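Local coordinates for protein ornithine cyclodeaminase (Methanococcus maripaludis S2, PDB 3C2Q) that converts ornithine to proline with release of ammonia, using NAD(+) as cofactor, at residues 47-51 / 290-296; 136-142 / 274-280. All coordinates share one frame; numbering follows the deposited sequence.

How the contacts relate
Both contacts are largely buried, but they stand at different levels of the fold. Contact 2 lies at the centre of the six-stranded parallel sheet of the Rossmann domain, where two neighbouring strands are joined by a regular ladder of backbone bonds with aliphatic packing on both faces. Contact 1 lies between domains: a loop of the N-terminal mixed sheet meets helix 283-292 and the chain that follows it, and irregular backbone is joined there by one lysine ammonium, two waters and the apolar packing of two prolines and a tyrosine. Strand 276-280 is followed by that helix, and the two contacts touch where Met293 SE packs 3.7 Å from Met279 CE.

Contact 1: residues 47-51 / 290-296; sequences NPKMD and GNLMPSY
Lys49 lays its side chain alongside residues 291-292, and its ammonium reaches the carbonyl of Asn291, with NZ 2.8 Å from O and 45° out of the carbonyl plane. A second bond, from Lys49 NZ to Met50 O at 2.8 Å, folds the lysine back on its own loop, and bends at chi2 (-112°) and chi4 (-72°) bring the ammonium between the two oxygens. The methylenes pack: Lys49 CE lies 3.9 Å from Leu292 CD2, the two chains running side by side in the same direction. This is an interdomain seam, the loop between strands 41-46 and 53-57 of the mixed sheet meeting the Rossmann domain. A methionine in place of Lys49 would probably keep some packing on Leu292 but leave the Asn291 and Met50 carbonyls without their shared donor. Pro48 fills the other end, its CG set 3.7 Å from Pro294 CB and 3.8 Å from Tyr296 CE2, while Pro294 CG lies above one face of that ring, offset toward its rim. A water accepts from Met50 N and lies within bonding distance of Met293 O and Asn291 O. Met50 crosses Asn291 obliquely, SE 4.0 Å from OD1, and packs on Phe99 of the third subunit.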
ATOM      1  N   ASN B  47      27.194   3.887 -23.720  1.00 25.21           N
ATOM      2  CA  ASN B  47      26.320   4.445 -22.664  1.00 25.36           C
ATOM      3  C   ASN B  47      24.849   3.994 -22.779  1.00 23.76           C
ATOM      4  O   ASN B  47      23.957   4.838 -22.866  1.00 24.63           O
ATOM      5  CB  ASN B  47      26.392   5.990 -22.652  1.00 25.45           C
ATOM      6  CG  ASN B  47      27.817   6.527 -22.531  1.00 27.41           C
ATOM      7  OD1 ASN B  47      28.631   6.021 -21.753  1.00 27.04           O
ATOM      8  ND2 ASN B  47      28.112   7.580 -23.291  1.00 26.45           N
ATOM      9  N   PRO B  48      24.601   2.676 -22.759  1.00 23.45           N
ATOM     10  CA  PRO B  48      23.248   2.177 -22.944  1.00 22.78           C
ATOM     11  C   PRO B  48      22.287   2.833 -21.923  1.00 22.83           C
ATOM     12  O   PRO B  48      22.678   3.020 -20.779  1.00 23.03           O
ATOM     13  CB  PRO B  48      23.374   0.670 -22.720  1.00 21.48           C
ATOM     14  CG  PRO B  48      24.728   0.414 -22.207  1.00 24.07           C
ATOM     15  CD  PRO B  48      25.581   1.587 -22.571  1.00 23.40           C
ATOM     16  N   LYS B  49      21.083   3.205 -22.373  1.00 23.04           N
ATOM     17  CA  LYS B  49      20.106   3.986 -21.587  1.00 22.28           C
ATOM     18  C   LYS B  49      18.834   3.963 -22.413  1.00 22.78           C
ATOM     19  O   LYS B  49      18.903   4.129 -23.629  1.00 21.93           O
ATOM     20  CB  LYS B  49      20.602   5.428 -21.403  1.00 23.12           C
ATOM     21  CG  LYS B  49      19.672   6.390 -20.606  1.00 23.14           C
ATOM     22  CD  LYS B  49      19.074   7.487 -21.496  1.00 24.76           C
ATOM     23  CE  LYS B  49      18.085   8.398 -20.770  1.00 25.22           C
ATOM     24  NZ  LYS B  49      16.785   7.709 -20.458  1.00 28.27           N
HETATM   25  N   MSE B  50      17.673   3.766 -21.766  1.00 21.08           N
HETATM   26  CA  MSE B  50      16.401   3.561 -22.468  1.00 20.79           C
HETATM   27  C   MSE B  50      15.813   4.855 -23.012  1.00 20.42           C
HETATM   28  O   MSE B  50      16.175   5.951 -22.554  1.00 20.39           O
HETATM   29  CB  MSE B  50      15.381   2.929 -21.492  1.00 19.82           C
HETATM   30  CG  MSE B  50      14.890   3.908 -20.443  1.00 19.37           C
HETATM   31 SE   MSE B  50      13.482   3.045 -19.325  1.00 29.24          SE
HETATM   32  CE  MSE B  50      14.637   1.825 -18.317  1.00 21.25           C
ATOM     33  N   ASP B  51      14.849   4.739 -23.931  1.00 19.79           N
ATOM     34  CA  ASP B  51      14.047   5.899 -24.347  1.00 20.25           C
ATOM     35  C   ASP B  51      14.928   7.022 -24.911  1.00 20.26           C
ATOM     36  O   ASP B  51      14.665   8.221 -24.722  1.00 20.69           O
ATOM     37  CB  ASP B  51      13.185   6.418 -23.160  1.00 20.48           C
ATOM     38  CG  ASP B  51      12.147   5.413 -22.702  1.00 21.13           C
ATOM     39  OD1 ASP B  51      11.816   4.449 -23.449  1.00 21.58           O
ATOM     40  OD2 ASP B  51      11.621   5.598 -21.577  1.00 21.74           O
ATOM     41  N   GLY B 290      16.856   4.829 -12.477  1.00 19.23           N
ATOM     42  CA  GLY B 290      16.673   3.658 -13.298  1.00 19.61           C
ATOM     43  C   GLY B 290      16.564   4.016 -14.782  1.00 20.60           C
ATOM     44  O   GLY B 290      17.089   3.296 -15.654  1.00 19.75           O
ATOM     45  N   ASN B 291      15.878   5.122 -15.069  1.00 20.51           N
ATOM     46  CA  ASN B 291      15.721   5.607 -16.459  1.00 21.56           C
ATOM     47  C   ASN B 291      17.073   5.903 -17.137  1.00 22.02           C
ATOM     48  O   ASN B 291      17.179   5.870 -18.370  1.00 23.00           O
ATOM     49  CB  ASN B 291      14.895   6.877 -16.473  1.00 22.22           C
ATOM     50  CG  ASN B 291      13.384   6.635 -16.269  1.00 26.92           C
ATOM     51  OD1 ASN B 291      12.863   5.471 -16.226  1.00 28.36           O
ATOM     52  ND2 ASN B 291      12.654   7.758 -16.150  1.00 26.85           N
ATOM     53  N   LEU B 292      18.104   6.162 -16.325  1.00 21.19           N
ATOM     54  CA  LEU B 292      19.438   6.534 -16.797  1.00 22.19           C
ATOM     55  C   LEU B 292      20.414   5.381 -16.835  1.00 22.77           C
ATOM     56  O   LEU B 292      21.541   5.544 -17.312  1.00 23.95           O
ATOM     57  CB  LEU B 292      20.042   7.607 -15.880  1.00 21.99           C
ATOM     58  CG  LEU B 292      19.226   8.876 -15.760  1.00 21.19           C
ATOM     59  CD1 LEU B 292      19.853   9.809 -14.728  1.00 18.09           C
ATOM     60  CD2 LEU B 292      19.092   9.548 -17.158  1.00 20.99           C
HETATM   61  N   MSE B 293      19.996   4.222 -16.342  1.00 22.22           N
HETATM   62  CA  MSE B 293      20.914   3.096 -16.122  1.00 24.42           C
HETATM   63  C   MSE B 293      20.807   1.979 -17.138  1.00 21.18           C
HETATM   64  O   MSE B 293      19.709   1.590 -17.511  1.00 21.57           O
HETATM   65  CB  MSE B 293      20.605   2.467 -14.751  1.00 21.60           C
HETATM   66  CG  MSE B 293      21.098   3.289 -13.572  1.00 26.65           C
HETATM   67 SE   MSE B 293      20.334   2.408 -11.939  1.00 36.38          SE
HETATM   68  CE  MSE B 293      21.193   0.676 -12.149  1.00 27.02           C
ATOM     69  N   PRO B 294      21.947   1.399 -17.540  1.00 22.07           N
ATOM     70  CA  PRO B 294      21.885   0.173 -18.329  1.00 21.55           C
ATOM     71  C   PRO B 294      21.507  -1.029 -17.447  1.00 21.74           C
ATOM     72  O   PRO B 294      21.709  -0.987 -16.224  1.00 20.92           O
ATOM     73  CB  PRO B 294      23.326   0.024 -18.850  1.00 21.43           C
ATOM     74  CG  PRO B 294      24.155   0.679 -17.875  1.00 22.15           C
ATOM     75  CD  PRO B 294      23.339   1.836 -17.320  1.00 21.79           C
ATOM     76  N   SER B 295      20.964  -2.070 -18.063  1.00 21.59           N
ATOM     77  CA  SER B 295      20.457  -3.236 -17.330  1.00 22.94           C
ATOM     78  C   SER B 295      21.526  -4.098 -16.645  1.00 23.43           C
ATOM     79  O   SER B 295      21.189  -4.920 -15.771  1.00 23.00           O
ATOM     80  CB  SER B 295      19.645  -4.125 -18.272  1.00 22.90           C
ATOM     81  OG  SER B 295      20.473  -4.560 -19.352  1.00 21.64           O
ATOM     82  N   TYR B 296      22.801  -3.929 -17.030  1.00 23.17           N
ATOM     83  CA  TYR B 296      23.842  -4.773 -16.439  1.00 23.65           C
ATOM     84  C   TYR B 296      24.313  -4.326 -15.044  1.00 23.37           C
ATOM     85  O   TYR B 296      25.046  -5.045 -14.392  1.00 23.06           O
ATOM     86  CB  TYR B 296      25.053  -4.968 -17.390  1.00 23.98           C
ATOM     87  CG  TYR B 296      25.659  -3.702 -17.932  1.00 24.55           C
ATOM     88  CD1 TYR B 296      26.396  -2.833 -17.105  1.00 24.67           C
ATOM     89  CD2 TYR B 296      25.514  -3.373 -19.280  1.00 24.90           C
ATOM     90  CE1 TYR B 296      26.953  -1.675 -17.610  1.00 26.90           C
ATOM     91  CE2 TYR B 296      26.078  -2.208 -19.793  1.00 24.00           C
ATOM     92  CZ  TYR B 296      26.794  -1.377 -18.968  1.00 25.53           C
ATOM     93  OH  TYR B 296      27.354  -0.225 -19.486  1.00 26.84           O
TER
HETATM   94  O   HOH W   1      23.493   6.007 -19.263  1.00 27.39           O
HETATM   95  O   HOH W   2      17.992   3.102 -18.941  1.00 18.86           O

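Contact 2: residues 136-142 / 274-280; sequences GGIAIVG and KKMVIML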
ATOM      1  N   GLY B 136      34.192   1.137 -10.910  1.00 35.39           N
ATOM      2  CA  GLY B 136      32.967   0.417 -10.484  1.00 32.69           C
ATOM      3  C   GLY B 136      32.399   0.995  -9.193  1.00 30.56           C
ATOM      4  O   GLY B 136      32.128   2.186  -9.091  1.00 31.30           O
ATOM      5  N   GLY B 137      32.240   0.167  -8.180  1.00 28.36           N
ATOM      6  CA  GLY B 137      31.768   0.700  -6.932  1.00 26.88           C
ATOM      7  C   GLY B 137      30.248   0.833  -6.879  1.00 25.09           C
ATOM      8  O   GLY B 137      29.533   0.304  -7.719  1.00 24.30           O
ATOM      9  N   ILE B 138      29.773   1.504  -5.846  1.00 24.62           N
ATOM     10  CA  ILE B 138      28.347   1.490  -5.492  1.00 23.13           C
ATOM     11  C   ILE B 138      27.851   2.919  -5.430  1.00 22.76           C
ATOM     12  O   ILE B 138      28.509   3.777  -4.842  1.00 21.92           O
ATOM     13  CB  ILE B 138      28.114   0.827  -4.097  1.00 23.06           C
ATOM     14  CG1 ILE B 138      28.591  -0.632  -4.115  1.00 23.29           C
ATOM     15  CG2 ILE B 138      26.594   0.968  -3.661  1.00 21.64           C
ATOM     16  CD1 ILE B 138      28.508  -1.381  -2.749  1.00 24.26           C
ATOM     17  N   ALA B 139      26.686   3.175  -6.025  1.00 21.07           N
ATOM     18  CA  ALA B 139      26.003   4.445  -5.798  1.00 20.14           C
ATOM     19  C   ALA B 139      24.727   4.212  -4.970  1.00 19.79           C
ATOM     20  O   ALA B 139      24.053   3.177  -5.124  1.00 19.56           O
ATOM     21  CB  ALA B 139      25.643   5.130  -7.131  1.00 19.83           C
ATOM     22  N   ILE B 140      24.413   5.182  -4.119  1.00 18.74           N
ATOM     23  CA  ILE B 140      23.164   5.191  -3.333  1.00 19.57           C
ATOM     24  C   ILE B 140      22.270   6.260  -3.879  1.00 18.93           C
ATOM     25  O   ILE B 140      22.706   7.409  -4.135  1.00 18.77           O
ATOM     26  CB  ILE B 140      23.416   5.510  -1.817  1.00 19.36           C
ATOM     27  CG1 ILE B 140      24.319   4.460  -1.158  1.00 21.47           C
ATOM     28  CG2 ILE B 140      22.089   5.709  -1.034  1.00 19.80           C
ATOM     29  CD1 ILE B 140      23.821   2.997  -1.215  1.00 22.59           C
ATOM     30  N   VAL B 141      21.006   5.902  -4.034  1.00 18.18           N
ATOM     31  CA  VAL B 141      19.994   6.864  -4.400  1.00 18.53           C
ATOM     32  C   VAL B 141      19.069   6.905  -3.184  1.00 18.52           C
ATOM     33  O   VAL B 141      18.591   5.854  -2.748  1.00 18.33           O
ATOM     34  CB  VAL B 141      19.240   6.378  -5.686  1.00 19.71           C
ATOM     35  CG1 VAL B 141      18.144   7.310  -6.066  1.00 22.12           C
ATOM     36  CG2 VAL B 141      20.219   6.234  -6.872  1.00 20.19           C
ATOM     37  N   GLY B 142      18.809   8.086  -2.623  1.00 16.23           N
ATOM     38  CA  GLY B 142      18.097   8.083  -1.346  1.00 17.56           C
ATOM     39  C   GLY B 142      17.101   9.199  -1.135  1.00 17.51           C
ATOM     40  O   GLY B 142      17.264  10.299  -1.693  1.00 18.19           O
ATOM     41  N   LYS B 274      28.975   2.550 -12.415  1.00 26.93           N
ATOM     42  CA  LYS B 274      28.921   1.831 -11.141  1.00 24.85           C
ATOM     43  C   LYS B 274      28.671   0.331 -11.355  1.00 23.43           C
ATOM     44  O   LYS B 274      28.093  -0.084 -12.370  1.00 22.21           O
ATOM     45  CB  LYS B 274      27.808   2.443 -10.254  1.00 24.41           C
ATOM     46  CG  LYS B 274      28.031   3.917  -9.937  1.00 22.49           C
ATOM     47  CD  LYS B 274      29.281   4.081  -9.030  1.00 22.24           C
ATOM     48  CE  LYS B 274      29.612   5.564  -8.769  1.00 22.48           C
ATOM     49  NZ  LYS B 274      30.339   6.162  -9.925  1.00 23.84           N
ATOM     50  N   LYS B 275      29.087  -0.484 -10.400  1.00 22.62           N
ATOM     51  CA  LYS B 275      28.747  -1.918 -10.412  1.00 23.81           C
ATOM     52  C   LYS B 275      27.376  -2.229  -9.769  1.00 23.30           C
ATOM     53  O   LYS B 275      26.755  -3.235 -10.086  1.00 22.46           O
ATOM     54  CB  LYS B 275      29.819  -2.725  -9.682  1.00 24.11           C
ATOM     55  CG  LYS B 275      31.164  -2.769 -10.421  1.00 30.71           C
ATOM     56  CD  LYS B 275      31.098  -3.663 -11.634  1.00 38.51           C
ATOM     57  CE  LYS B 275      31.642  -5.055 -11.295  1.00 44.54           C
ATOM     58  NZ  LYS B 275      33.122  -5.194 -11.609  1.00 46.16           N
HETATM   59  N   MSE B 276      26.934  -1.364  -8.868  1.00 23.56           N
HETATM   60  CA  MSE B 276      25.665  -1.566  -8.147  1.00 25.66           C
HETATM   61  C   MSE B 276      25.040  -0.235  -7.770  1.00 22.17           C
HETATM   62  O   MSE B 276      25.744   0.716  -7.409  1.00 21.49           O
HETATM   63  CB  MSE B 276      25.885  -2.397  -6.879  1.00 24.38           C
HETATM   64  CG  MSE B 276      24.608  -2.649  -6.028  1.00 27.68           C
HETATM   65 SE   MSE B 276      25.121  -3.790  -4.474  1.00 40.25          SE
HETATM   66  CE  MSE B 276      23.673  -5.082  -4.439  1.00 33.30           C
ATOM     67  N   VAL B 277      23.710  -0.175  -7.832  1.00 20.17           N
ATOM     68  CA  VAL B 277      22.994   1.015  -7.393  1.00 19.44           C
ATOM     69  C   VAL B 277      21.941   0.550  -6.395  1.00 18.86           C
ATOM     70  O   VAL B 277      21.191  -0.378  -6.685  1.00 18.61           O
ATOM     71  CB  VAL B 277      22.315   1.750  -8.538  1.00 19.34           C
ATOM     72  CG1 VAL B 277      21.444   2.925  -7.959  1.00 17.74           C
ATOM     73  CG2 VAL B 277      23.373   2.286  -9.541  1.00 19.58           C
ATOM     74  N   ILE B 278      21.962   1.116  -5.196  1.00 18.95           N
ATOM     75  CA  ILE B 278      20.975   0.779  -4.176  1.00 18.85           C
ATOM     76  C   ILE B 278      20.068   1.991  -3.966  1.00 19.24           C
ATOM     77  O   ILE B 278      20.545   3.078  -3.626  1.00 18.39           O
ATOM     78  CB  ILE B 278      21.607   0.390  -2.830  1.00 19.75           C
ATOM     79  CG1 ILE B 278      22.554  -0.797  -3.010  1.00 20.03           C
ATOM     80  CG2 ILE B 278      20.475   0.038  -1.817  1.00 18.57           C
ATOM     81  CD1 ILE B 278      23.323  -1.221  -1.763  1.00 21.33           C
HETATM   82  N   MSE B 279      18.771   1.803  -4.188  1.00 18.49           N
HETATM   83  CA  MSE B 279      17.807   2.898  -4.128  1.00 20.46           C
HETATM   84  C   MSE B 279      17.048   2.745  -2.829  1.00 18.80           C
HETATM   85  O   MSE B 279      16.526   1.654  -2.572  1.00 16.65           O
HETATM   86  CB  MSE B 279      16.818   2.794  -5.289  1.00 20.07           C
HETATM   87  CG  MSE B 279      17.493   2.918  -6.646  1.00 23.27           C
HETATM   88 SE   MSE B 279      16.372   1.995  -7.978  1.00 31.64          SE
HETATM   89  CE  MSE B 279      17.483   2.587  -9.522  1.00 26.19           C
ATOM     90  N   LEU B 280      17.006   3.809  -2.007  1.00 17.46           N
ATOM     91  CA  LEU B 280      16.469   3.710  -0.638  1.00 17.61           C
ATOM     92  C   LEU B 280      15.323   4.705  -0.422  1.00 17.51           C
ATOM     93  O   LEU B 280      15.557   5.909  -0.294  1.00 16.43           O
ATOM     94  CB  LEU B 280      17.567   3.988   0.405  1.00 18.39           C
ATOM     95  CG  LEU B 280      18.838   3.119   0.381  1.00 19.10           C
ATOM     96  CD1 LEU B 280      19.985   3.684   1.236  1.00 21.09           C
ATOM     97  CD2 LEU B 280      18.417   1.733   0.871  1.00 17.75           C
TER
HETATM   98  O   HOH W   3      32.930   4.559  -9.551  1.00 43.03           O
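Gly137 O takes two backbone donors at the start of the strand pair, Lys275 N at 2.8 Å and the longer Met276 N at 3.3 Å. Beyond this fork the ladder is regular: Ala139 N donates to Met276 O, Ile278 N to Ala139 O at 2.9 Å, Val141 N to Ile278 O with a nearly straight N-H...O angle of 171°, and Leu280 N to Val141 O at 2.7 Å. Each of the acceptors Met276 O, Ala139 O, Ile278 O and Val141 O also receives a CA-H contact. The alternate amides of strand 138-142 face the other way, where Ile138, Ile140 and Gly142 bond to Gln165, Ala166 and Leu168, and Ile138 N also to Gln165 OE1. Strands 138-142 and 276-280 are the adjoining central strands, first and fourth in the 3-2-1-4-5-6 order of a Rossmann fold. On one face Ile140 lies beside Ile278, CD1 3.8 Å from CB, and its CG2 meets Leu280 CD1; helix 112-133 covers Ile138 and Ile278. On the other, with CG1 anti to the backbone N (chi1 177°), Val141 turns CG2 to Val277 CG1 at 3.7 Å, and the same side chain packs against His285, which by similarity binds NAD(+). Beside Gly136, Lys274 NZ donates to Thr270 O and, at 3.1 Å, to a water.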